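PDB 3JU7: putative PLP-dependent aminotransferase, which probably acts as a pyridoxal phosphate-dependent aminotransferase of the DegT/DnrJ/EryC1 family. Local coordinates for residues L64-A69 / P157-A162; M83-F88 / T338-I343; Y103-S108 / W120-E125; M173-G176 / M182-Y185. All coordinates share one frame; numbering follows the deposited sequence.

How the contacts relate
Contacts 1 and 4 meet on the mixed sheet, where strands 159-161 and 182-186 are neighbours. Their centres are about 11 Å apart, and the strands are joined through Val160 N to Met182 O and Ile184 N to Val160 O. Contacts 2 and 3 form a second pair, with centres about 12 Å apart. They share the parallel sheet through strands 80-84 and 101-105, and Asp106 of segment 103-108 bonds to Thr340 of segment 338-343. The two pairs are further apart: the centres of contacts 1 and 3 lie about 18 Å from each other. Contact 1 is tied directly to the cofactor, because its Asp161 binds the pyridoxal-modified residue at position 191.

Contact 1 (L64-A69 / P157-A162); sequences LGLMAA and PVVVDA
At the cofactor-binding side of the fold, helix 62-73 packs on strand 159-161, with Leu66 and Ala69 set against Val159 and Asp161. The axes of helix segment 64-69 and strand segment 159-161 run nearly antiparallel, at 166°, and come within 9.5 Å. Leu66 divides its two methyls between the strand residues. CD1 reaches the carboxylate of Asp161, 3.5 Å from OD2. CD2 turns to Val159 and lies 4.0 Å from its CG1. The leucine side chain crosses that of Asp161 at about a right angle. One helical turn on, Ala69 faces the strand and meets both branches of the valine. Its CB is 3.8 Å from Val159 CG2 and 3.9 Å from Val159 CG1. Val159 sets CG1 opposite its backbone N (chi1 166°), which spreads the two methyls round the alanine.

Helix-on-strand packing of this kind belongs to the large domain of fold type I PLP enzymes. In that fold an aspartate near the end of a strand pairs with the pyridine nitrogen. Here Asp161 OD2 hydrogen-bonds to N1 of the pyridoxal-modified residue at position 191 and to Thr91 OG1. The other oxygen, OD1, takes the backbone N of Ala163. Both oxygens are held, which probably fixes the rotation of the carboxylate, and Leu66 CD1 lies against it as an apolar neighbour. Ile184 of the adjoining strand 182-186 touches both Leu66 and Val159.

Contact 2 (M83-F88 / T338-I343); sequences MPSFTF and TRTNKI
Thr340 keeps its hydroxyl OG1 beside the backbone N (chi1 -53°), which puts the methyl CG2 anti to that N, and Phe86 has its ring carbon CG anti to its own N (chi1 -170°). The threonine methyl thereby meets the base of the phenylalanine, 3.8 Å from Phe86 CB. It also lies 4.0 Å from Ser85 CB. Farther out, the branch methyl of Ile343 meets the outer end of the ring obliquely, its CG2 3.7 Å from Phe86 CE1. The two side chains cross at about a right angle.

Phe86 is the centre of an inverse gamma turn, closed by a weak bond from Thr87 N to Ser85 O. The turn follows strand 80-84 of the parallel sheet and presents Ser85 and Phe86 to helix 338-346. A water spans the polar side of the joint. It accepts from Ser85 N at 2.9 Å and donates to Thr340 OG1 at 2.7 Å. Asp106 OD1 is the second partner of that hydroxyl, and together they probably fix its rotation. Ser85 OG bonds to His324 ND1, while Phe319 meets the Phe86 ring edge-to-face.

Contact 3 (Y103-S108 / W120-E125); sequences YFIDIS and WDKIEE
Lys122 curls against the hydroxyl end of Tyr103 and contributes about half of the buried surface, with Ile105 as a second apolar neighbour. The lysine chain bends at chi2 and chi3, and this brings its methylene groups round the outer end of the tyrosine. CE comes to 3.7 Å from Tyr103 CE1, and CD sits 3.8 Å from Tyr103 CZ. The approach to the ring is oblique, and the two side chains cross at about a right angle. At the end of the curl NZ donates to the tyrosine hydroxyl, 3.1 Å from Tyr103 OH.

The same ammonium group forms a salt bridge within the helix. Its partner is Glu125, almost one turn later, with Lys122 NZ 2.6 Å from Glu125 OE1. The nitrogen meets that oxygen on the syn side of the carboxylate, 34° out of its plane. Tyr103 and Glu125 thus grip the lysine tip together, and the nearby carboxylate probably steadies its positive charge.

Strand 101-105, helix 116-126 and strand 130-133 form a beta-alpha-beta crossover. Its two strands lie on either side of strand 80-84 in the parallel sheet, and the helix packs against that sheet.

Ile105, two residues beyond Tyr103, faces the helix too. Its CD1 is 4.0 Å from Lys122 CG, the near part of the lysine chain. Tyr80 of strand 80-84 meets the Tyr103 ring edge-to-face.

Contact 4 (M173-G176 / M182-Y185); sequences MHYG and MIIY
Tyr185 reaches from strand 182-186 of the mixed sheet to Tyr175, at the exit of the small beta hairpin formed by strands 169-170 and 173-174. The tight part of the contact is gathered round the tyrosine hydroxyl. Tyr185 OH donates to the backbone oxygen of Tyr175. The distance from Tyr185 OH to Tyr175 O is 2.5 Å, shorter than usual, and its exact value is doubtful. The acceptor lies in the plane of the Tyr185 ring, at its edge. The hydroxyl also comes up to the edge of the His174 imidazole, with OH 3.5 Å from His174 CE1. The two rings are oblique, their centroids 5.6 Å apart and their planes at 56°.

A second close point is Gly176. Its backbone has a positive phi of 100°, and with no side chain there the isoleucine end comes very near. Ile183 CD1 is 3.3 Å from Gly176 CA, a close and somewhat strained contact whose exact distance calls for caution.

Packing is slacker along the Tyr175 ring. Its CE2 is 4.3 Å from Ile183 CD1, and its CD2 is 4.4 Å from Tyr185 CE1. Trp142 meets this ring edge-to-face and Tyr175 OH bonds to Met143 O, while on the Gly176 side a triethylene glycol molecule, probably from the crystallisation liquor, bonds to the backbone N.

Other rings surround the histidine: Phe49 stacks on it, and Phe166 meets both it and Tyr185 edge-to-face. His174 NE2 accepts a hydrogen bond from the backbone N of Gly167.

Contact 1 (L64-A69 / P157-A162)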
# COMPACT_ATOMS: atom_id res chain seq x y z
N LEU A 64 1.12 -5.81 -1.61
CA LEU A 64 1.72 -4.88 -2.59
C LEU A 64 3.09 -5.37 -3.08
O LEU A 64 3.47 -5.17 -4.23
CB LEU A 64 1.88 -3.51 -1.99
CG LEU A 64 0.58 -2.85 -1.55
CD1 LEU A 64 0.95 -1.67 -0.65
CD2 LEU A 64 -0.30 -2.45 -2.75
N GLY A 65 3.83 -6.03 -2.22
CA GLY A 65 5.09 -6.61 -2.65
C GLY A 65 4.83 -7.71 -3.67
O GLY A 65 5.54 -7.84 -4.68
N LEU A 66 3.81 -8.54 -3.42
CA LEU A 66 3.47 -9.58 -4.36
C LEU A 66 3.18 -8.94 -5.71
O LEU A 66 3.73 -9.38 -6.75
CB LEU A 66 2.29 -10.46 -3.88
CG LEU A 66 2.70 -11.61 -2.95
CD1 LEU A 66 1.50 -12.16 -2.17
CD2 LEU A 66 3.36 -12.73 -3.76
N MSE A 67 2.34 -7.90 -5.67
CA MSE A 67 1.91 -7.18 -6.88
C MSE A 67 3.09 -6.62 -7.67
O MSE A 67 3.19 -6.81 -8.88
CB MSE A 67 0.89 -6.09 -6.53
CG MSE A 67 -0.50 -6.68 -6.15
SE MSE A 67 -1.58 -5.36 -5.23
CE MSE A 67 -1.83 -4.25 -6.65
N ALA A 68 4.01 -5.96 -6.95
CA ALA A 68 5.18 -5.36 -7.57
C ALA A 68 6.01 -6.46 -8.26
O ALA A 68 6.37 -6.34 -9.46
CB ALA A 68 6.02 -4.70 -6.52
N ALA A 69 6.30 -7.51 -7.48
CA ALA A 69 7.15 -8.62 -7.93
C ALA A 69 6.58 -9.34 -9.16
O ALA A 69 7.29 -9.55 -10.13
CB ALA A 69 7.44 -9.59 -6.78
N PRO A 157 9.62 -17.49 -14.60
CA PRO A 157 9.73 -16.66 -13.40
C PRO A 157 8.95 -17.18 -12.20
O PRO A 157 7.81 -17.59 -12.33
CB PRO A 157 9.15 -15.29 -13.85
CG PRO A 157 8.39 -15.53 -15.03
CD PRO A 157 8.91 -16.79 -15.68
N VAL A 158 9.58 -17.11 -11.03
CA VAL A 158 8.98 -17.56 -9.78
C VAL A 158 9.07 -16.46 -8.72
O VAL A 158 10.13 -15.86 -8.51
CB VAL A 158 9.73 -18.75 -9.22
CG1 VAL A 158 9.13 -19.14 -7.87
CG2 VAL A 158 9.79 -19.88 -10.28
N VAL A 159 7.93 -16.18 -8.10
CA VAL A 159 7.85 -15.27 -7.00
C VAL A 159 7.20 -16.10 -5.92
O VAL A 159 6.03 -16.57 -6.05
CB VAL A 159 7.00 -14.02 -7.31
CG1 VAL A 159 6.67 -13.30 -6.00
CG2 VAL A 159 7.70 -13.07 -8.31
N VAL A 160 7.95 -16.25 -4.83
CA VAL A 160 7.52 -17.12 -3.71
C VAL A 160 6.82 -16.30 -2.65
O VAL A 160 7.41 -15.33 -2.11
CB VAL A 160 8.73 -17.81 -3.07
CG1 VAL A 160 8.32 -18.58 -1.80
CG2 VAL A 160 9.44 -18.71 -4.11
N ASP A 161 5.55 -16.62 -2.40
CA ASP A 161 4.80 -16.08 -1.25
C ASP A 161 5.22 -16.83 0.02
O ASP A 161 4.79 -17.95 0.28
CB ASP A 161 3.29 -16.20 -1.48
CG ASP A 161 2.46 -15.54 -0.38
OD1 ASP A 161 2.97 -15.34 0.74
OD2 ASP A 161 1.27 -15.25 -0.63
N ALA A 162 6.05 -16.18 0.81
CA ALA A 162 6.50 -16.67 2.09
C ALA A 162 6.03 -15.67 3.15
O ALA A 162 6.76 -15.37 4.09
CB ALA A 162 8.05 -16.79 2.09

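Contact 2 (M83-F88 / T338-I343)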
# COMPACT_ATOMS: atom_id res chain seq x y z
N MSE A 83 -0.37 -21.26 -9.26
CA MSE A 83 -0.23 -21.18 -7.82
C MSE A 83 -1.14 -22.20 -7.15
O MSE A 83 -2.06 -22.71 -7.75
CB MSE A 83 -0.60 -19.78 -7.32
CG MSE A 83 -2.05 -19.40 -7.67
SE MSE A 83 -2.62 -17.65 -7.07
CE MSE A 83 -1.39 -16.54 -8.05
N PRO A 84 -0.91 -22.47 -5.88
CA PRO A 84 -1.86 -23.30 -5.16
C PRO A 84 -3.17 -22.57 -4.90
O PRO A 84 -3.19 -21.33 -4.86
CB PRO A 84 -1.14 -23.56 -3.85
CG PRO A 84 -0.29 -22.33 -3.66
CD PRO A 84 0.25 -22.09 -5.05
N SER A 85 -4.26 -23.33 -4.75
CA SER A 85 -5.53 -22.82 -4.23
C SER A 85 -5.41 -22.68 -2.71
O SER A 85 -5.95 -21.73 -2.09
CB SER A 85 -6.67 -23.78 -4.57
OG SER A 85 -7.88 -23.41 -3.92
N PHE A 86 -4.67 -23.61 -2.12
CA PHE A 86 -4.51 -23.64 -0.67
C PHE A 86 -3.52 -22.55 -0.25
O PHE A 86 -2.35 -22.82 0.01
CB PHE A 86 -4.08 -25.04 -0.23
CG PHE A 86 -4.10 -25.26 1.26
CD1 PHE A 86 -5.28 -25.58 1.91
CD2 PHE A 86 -2.93 -25.21 2.01
CE1 PHE A 86 -5.32 -25.81 3.28
CE2 PHE A 86 -2.94 -25.46 3.39
CZ PHE A 86 -4.15 -25.75 4.03
N THR A 87 -4.01 -21.32 -0.21
CA THR A 87 -3.20 -20.16 0.17
C THR A 87 -4.14 -19.06 0.64
O THR A 87 -5.35 -19.20 0.56
CB THR A 87 -2.33 -19.65 -1.02
OG1 THR A 87 -1.43 -18.63 -0.57
CG2 THR A 87 -3.23 -19.11 -2.17
N PHE A 88 -3.59 -17.97 1.17
CA PHE A 88 -4.38 -16.84 1.60
C PHE A 88 -4.81 -16.07 0.33
O PHE A 88 -4.11 -16.08 -0.66
CB PHE A 88 -3.55 -15.96 2.52
CG PHE A 88 -4.32 -14.82 3.16
CD1 PHE A 88 -5.31 -15.08 4.10
CD2 PHE A 88 -3.98 -13.50 2.92
CE1 PHE A 88 -6.00 -14.06 4.69
CE2 PHE A 88 -4.66 -12.49 3.53
CZ PHE A 88 -5.69 -12.78 4.43
N THR A 338 -8.20 -32.64 -5.99
CA THR A 338 -8.66 -33.62 -4.99
C THR A 338 -7.94 -33.54 -3.64
O THR A 338 -8.56 -33.65 -2.59
CB THR A 338 -8.58 -35.06 -5.53
OG1 THR A 338 -9.47 -35.20 -6.65
CG2 THR A 338 -8.94 -36.06 -4.44
N ARG A 339 -6.63 -33.36 -3.65
CA ARG A 339 -5.90 -33.26 -2.38
C ARG A 339 -6.19 -31.96 -1.63
O ARG A 339 -6.36 -31.97 -0.38
CB ARG A 339 -4.41 -33.45 -2.60
CG ARG A 339 -4.10 -34.84 -3.06
CD ARG A 339 -2.68 -35.01 -3.54
NE ARG A 339 -2.43 -34.41 -4.85
CZ ARG A 339 -1.23 -34.40 -5.44
NH1 ARG A 339 -0.18 -34.94 -4.83
NH2 ARG A 339 -1.06 -33.86 -6.62
N THR A 340 -6.27 -30.84 -2.37
CA THR A 340 -6.58 -29.53 -1.77
C THR A 340 -7.94 -29.64 -1.08
O THR A 340 -8.11 -29.20 0.04
CB THR A 340 -6.59 -28.38 -2.85
OG1 THR A 340 -5.35 -28.40 -3.59
CG2 THR A 340 -6.72 -27.00 -2.20
N ASN A 341 -8.89 -30.27 -1.74
CA ASN A 341 -10.22 -30.43 -1.15
C ASN A 341 -10.17 -31.23 0.13
O ASN A 341 -10.81 -30.89 1.14
CB ASN A 341 -11.20 -31.10 -2.14
CG ASN A 341 -11.55 -30.17 -3.29
OD1 ASN A 341 -11.30 -28.96 -3.21
ND2 ASN A 341 -12.13 -30.73 -4.35
N LYS A 342 -9.42 -32.31 0.10
CA LYS A 342 -9.30 -33.15 1.26
C LYS A 342 -8.66 -32.38 2.43
O LYS A 342 -9.20 -32.37 3.53
CB LYS A 342 -8.52 -34.43 0.91
CG LYS A 342 -8.20 -35.33 2.09
CD LYS A 342 -9.44 -35.84 2.79
CE LYS A 342 -10.09 -36.94 2.02
NZ LYS A 342 -9.20 -38.15 2.11
N ILE A 343 -7.53 -31.73 2.18
CA ILE A 343 -6.84 -30.98 3.24
C ILE A 343 -7.73 -29.84 3.77
O ILE A 343 -7.64 -29.47 4.93
CB ILE A 343 -5.48 -30.43 2.74
CG1 ILE A 343 -4.51 -31.59 2.47
CG2 ILE A 343 -4.84 -29.41 3.75
CD1 ILE A 343 -4.24 -32.50 3.71
O HOH W 1 -3.98 -26.15 -4.34

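Contact 3 (Y103-S108 / W120-E125)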
# COMPACT_ATOMS: atom_id res chain seq x y z
N TYR A 103 -4.24 -19.83 -12.09
CA TYR A 103 -4.45 -21.20 -12.56
C TYR A 103 -4.03 -22.12 -11.41
O TYR A 103 -2.82 -22.25 -11.10
CB TYR A 103 -3.62 -21.49 -13.79
CG TYR A 103 -4.09 -22.69 -14.63
CD1 TYR A 103 -4.19 -23.97 -14.08
CD2 TYR A 103 -4.43 -22.52 -15.96
CE1 TYR A 103 -4.59 -25.04 -14.86
CE2 TYR A 103 -4.85 -23.58 -16.74
CZ TYR A 103 -4.93 -24.83 -16.18
OH TYR A 103 -5.36 -25.86 -16.99
N PHE A 104 -5.01 -22.75 -10.75
CA PHE A 104 -4.72 -23.43 -9.50
C PHE A 104 -4.18 -24.86 -9.71
O PHE A 104 -4.69 -25.63 -10.54
CB PHE A 104 -5.95 -23.47 -8.61
CG PHE A 104 -6.46 -22.12 -8.19
CD1 PHE A 104 -5.69 -21.29 -7.38
CD2 PHE A 104 -7.71 -21.69 -8.57
CE1 PHE A 104 -6.18 -20.06 -6.97
CE2 PHE A 104 -8.19 -20.46 -8.17
CZ PHE A 104 -7.42 -19.64 -7.38
N ILE A 105 -3.15 -25.19 -8.90
CA ILE A 105 -2.42 -26.45 -8.96
C ILE A 105 -2.61 -27.15 -7.59
O ILE A 105 -2.39 -26.54 -6.51
CB ILE A 105 -0.90 -26.17 -9.20
CG1 ILE A 105 -0.69 -25.25 -10.42
CG2 ILE A 105 -0.01 -27.49 -9.29
CD1 ILE A 105 -1.28 -25.72 -11.73
N ASP A 106 -2.93 -28.45 -7.64
CA ASP A 106 -3.08 -29.25 -6.42
C ASP A 106 -1.82 -29.30 -5.54
O ASP A 106 -0.70 -29.09 -6.02
CB ASP A 106 -3.46 -30.67 -6.78
CG ASP A 106 -4.38 -31.30 -5.77
OD1 ASP A 106 -4.92 -30.56 -4.89
OD2 ASP A 106 -4.58 -32.52 -5.89
N ILE A 107 -2.02 -29.63 -4.26
CA ILE A 107 -0.91 -29.72 -3.29
C ILE A 107 -0.61 -31.19 -2.92
O ILE A 107 -1.45 -32.06 -3.10
CB ILE A 107 -1.22 -28.90 -2.00
CG1 ILE A 107 -2.58 -29.30 -1.37
CG2 ILE A 107 -1.27 -27.39 -2.29
CD1 ILE A 107 -2.74 -28.84 0.09
N SER A 108 0.59 -31.45 -2.40
CA SER A 108 0.87 -32.71 -1.76
C SER A 108 0.09 -32.84 -0.46
O SER A 108 -0.08 -31.88 0.28
CB SER A 108 2.37 -32.86 -1.51
OG SER A 108 3.03 -32.98 -2.76
N TRP A 120 4.93 -29.00 -13.12
CA TRP A 120 5.78 -29.23 -14.32
C TRP A 120 4.95 -29.68 -15.52
O TRP A 120 5.11 -29.19 -16.64
CB TRP A 120 6.82 -30.32 -14.03
CG TRP A 120 8.21 -29.85 -13.76
CD1 TRP A 120 9.35 -30.23 -14.43
CD2 TRP A 120 8.63 -28.93 -12.75
NE1 TRP A 120 10.44 -29.60 -13.89
CE2 TRP A 120 10.03 -28.80 -12.86
CE3 TRP A 120 7.96 -28.19 -11.77
CZ2 TRP A 120 10.77 -27.96 -12.02
CZ3 TRP A 120 8.69 -27.38 -10.93
CH2 TRP A 120 10.08 -27.26 -11.06
N ASP A 121 4.07 -30.63 -15.29
CA ASP A 121 3.29 -31.12 -16.41
C ASP A 121 2.49 -29.97 -16.94
O ASP A 121 2.38 -29.79 -18.16
CB ASP A 121 2.39 -32.29 -16.00
CG ASP A 121 3.17 -33.58 -15.75
OD1 ASP A 121 4.38 -33.66 -16.03
OD2 ASP A 121 2.55 -34.55 -15.27
N LYS A 122 1.97 -29.15 -16.04
CA LYS A 122 1.13 -28.02 -16.45
C LYS A 122 1.95 -26.94 -17.17
O LYS A 122 1.49 -26.35 -18.15
CB LYS A 122 0.34 -27.46 -15.26
CG LYS A 122 -0.70 -26.39 -15.63
CD LYS A 122 -1.71 -26.87 -16.68
CE LYS A 122 -2.58 -27.92 -16.12
NZ LYS A 122 -3.61 -28.42 -17.11
N ILE A 123 3.16 -26.66 -16.69
CA ILE A 123 4.03 -25.73 -17.41
C ILE A 123 4.26 -26.25 -18.83
O ILE A 123 4.14 -25.51 -19.82
CB ILE A 123 5.35 -25.55 -16.71
CG1 ILE A 123 5.13 -24.77 -15.41
CG2 ILE A 123 6.32 -24.82 -17.64
CD1 ILE A 123 6.35 -24.69 -14.50
N GLU A 124 4.53 -27.55 -18.94
CA GLU A 124 4.76 -28.18 -20.25
C GLU A 124 3.56 -28.11 -21.18
O GLU A 124 3.71 -28.00 -22.40
CB GLU A 124 5.20 -29.63 -20.10
CG GLU A 124 5.83 -30.18 -21.37
CD GLU A 124 6.01 -31.67 -21.33
OE1 GLU A 124 6.22 -32.23 -20.22
OE2 GLU A 124 5.92 -32.29 -22.42
N GLU A 125 2.37 -28.20 -20.60
CA GLU A 125 1.14 -28.15 -21.38
C GLU A 125 0.83 -26.71 -21.81
O GLU A 125 0.40 -26.49 -22.93
CB GLU A 125 -0.02 -28.73 -20.56
CG GLU A 125 -1.40 -28.60 -21.22
CD GLU A 125 -2.56 -28.76 -20.24
OE1 GLU A 125 -2.37 -29.38 -19.16
OE2 GLU A 125 -3.67 -28.27 -20.56

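Contact 4 (M173-G176 / M182-Y185)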
# COMPACT_ATOMS: atom_id res chain seq x y z
N MSE A 173 20.58 -21.28 7.94
CA MSE A 173 20.35 -20.50 6.75
C MSE A 173 18.94 -19.95 6.81
O MSE A 173 18.02 -20.66 7.22
CB MSE A 173 20.56 -21.36 5.51
CG MSE A 173 19.72 -20.98 4.31
SE MSE A 173 20.30 -21.97 2.76
CE MSE A 173 18.61 -22.21 1.90
N HIS A 174 18.79 -18.69 6.40
CA HIS A 174 17.48 -18.07 6.37
C HIS A 174 16.72 -18.56 5.14
O HIS A 174 17.29 -18.71 4.06
CB HIS A 174 17.58 -16.55 6.38
CG HIS A 174 16.25 -15.87 6.51
ND1 HIS A 174 15.53 -15.43 5.43
CD2 HIS A 174 15.49 -15.60 7.60
CE1 HIS A 174 14.40 -14.90 5.84
NE2 HIS A 174 14.35 -14.99 7.15
N TYR A 175 15.42 -18.78 5.30
CA TYR A 175 14.59 -19.21 4.21
C TYR A 175 14.67 -18.25 3.03
O TYR A 175 14.43 -17.05 3.23
CB TYR A 175 13.13 -19.31 4.64
CG TYR A 175 12.32 -19.87 3.51
CD1 TYR A 175 12.34 -21.23 3.27
CD2 TYR A 175 11.63 -19.05 2.64
CE1 TYR A 175 11.66 -21.77 2.23
CE2 TYR A 175 10.92 -19.61 1.57
CZ TYR A 175 10.96 -20.98 1.38
OH TYR A 175 10.29 -21.59 0.34
N GLY A 176 14.99 -18.80 1.85
CA GLY A 176 15.06 -18.07 0.59
C GLY A 176 16.45 -17.65 0.11
O GLY A 176 16.61 -17.10 -0.98
N MSE A 182 12.12 -14.03 -6.64
CA MSE A 182 11.81 -13.11 -5.55
C MSE A 182 11.05 -13.84 -4.47
O MSE A 182 10.30 -14.77 -4.76
CB MSE A 182 11.02 -11.92 -6.07
CG MSE A 182 11.95 -10.91 -6.63
SE MSE A 182 11.25 -9.38 -7.51
CE MSE A 182 12.87 -8.37 -7.18
N ILE A 183 11.31 -13.44 -3.22
CA ILE A 183 10.59 -13.93 -2.05
C ILE A 183 9.91 -12.74 -1.36
O ILE A 183 10.53 -11.72 -1.10
CB ILE A 183 11.53 -14.69 -1.09
CG1 ILE A 183 12.41 -15.65 -1.93
CG2 ILE A 183 10.74 -15.35 -0.02
CD1 ILE A 183 12.72 -16.97 -1.38
N ILE A 184 8.61 -12.89 -1.12
CA ILE A 184 7.81 -11.91 -0.42
C ILE A 184 7.51 -12.39 1.02
O ILE A 184 7.13 -13.52 1.25
CB ILE A 184 6.45 -11.66 -1.12
CG1 ILE A 184 6.62 -11.42 -2.65
CG2 ILE A 184 5.74 -10.52 -0.44
CD1 ILE A 184 7.90 -10.63 -3.07
N TYR A 185 7.73 -11.50 1.98
CA TYR A 185 7.46 -11.77 3.36
C TYR A 185 6.62 -10.63 3.89
O TYR A 185 6.72 -9.47 3.42
CB TYR A 185 8.74 -11.80 4.21
CG TYR A 185 9.87 -12.67 3.77
CD1 TYR A 185 10.01 -13.98 4.22
CD2 TYR A 185 10.91 -12.14 2.99
CE1 TYR A 185 11.14 -14.80 3.81
CE2 TYR A 185 12.00 -12.92 2.59
CZ TYR A 185 12.12 -14.25 2.98
OH TYR A 185 13.27 -14.97 2.57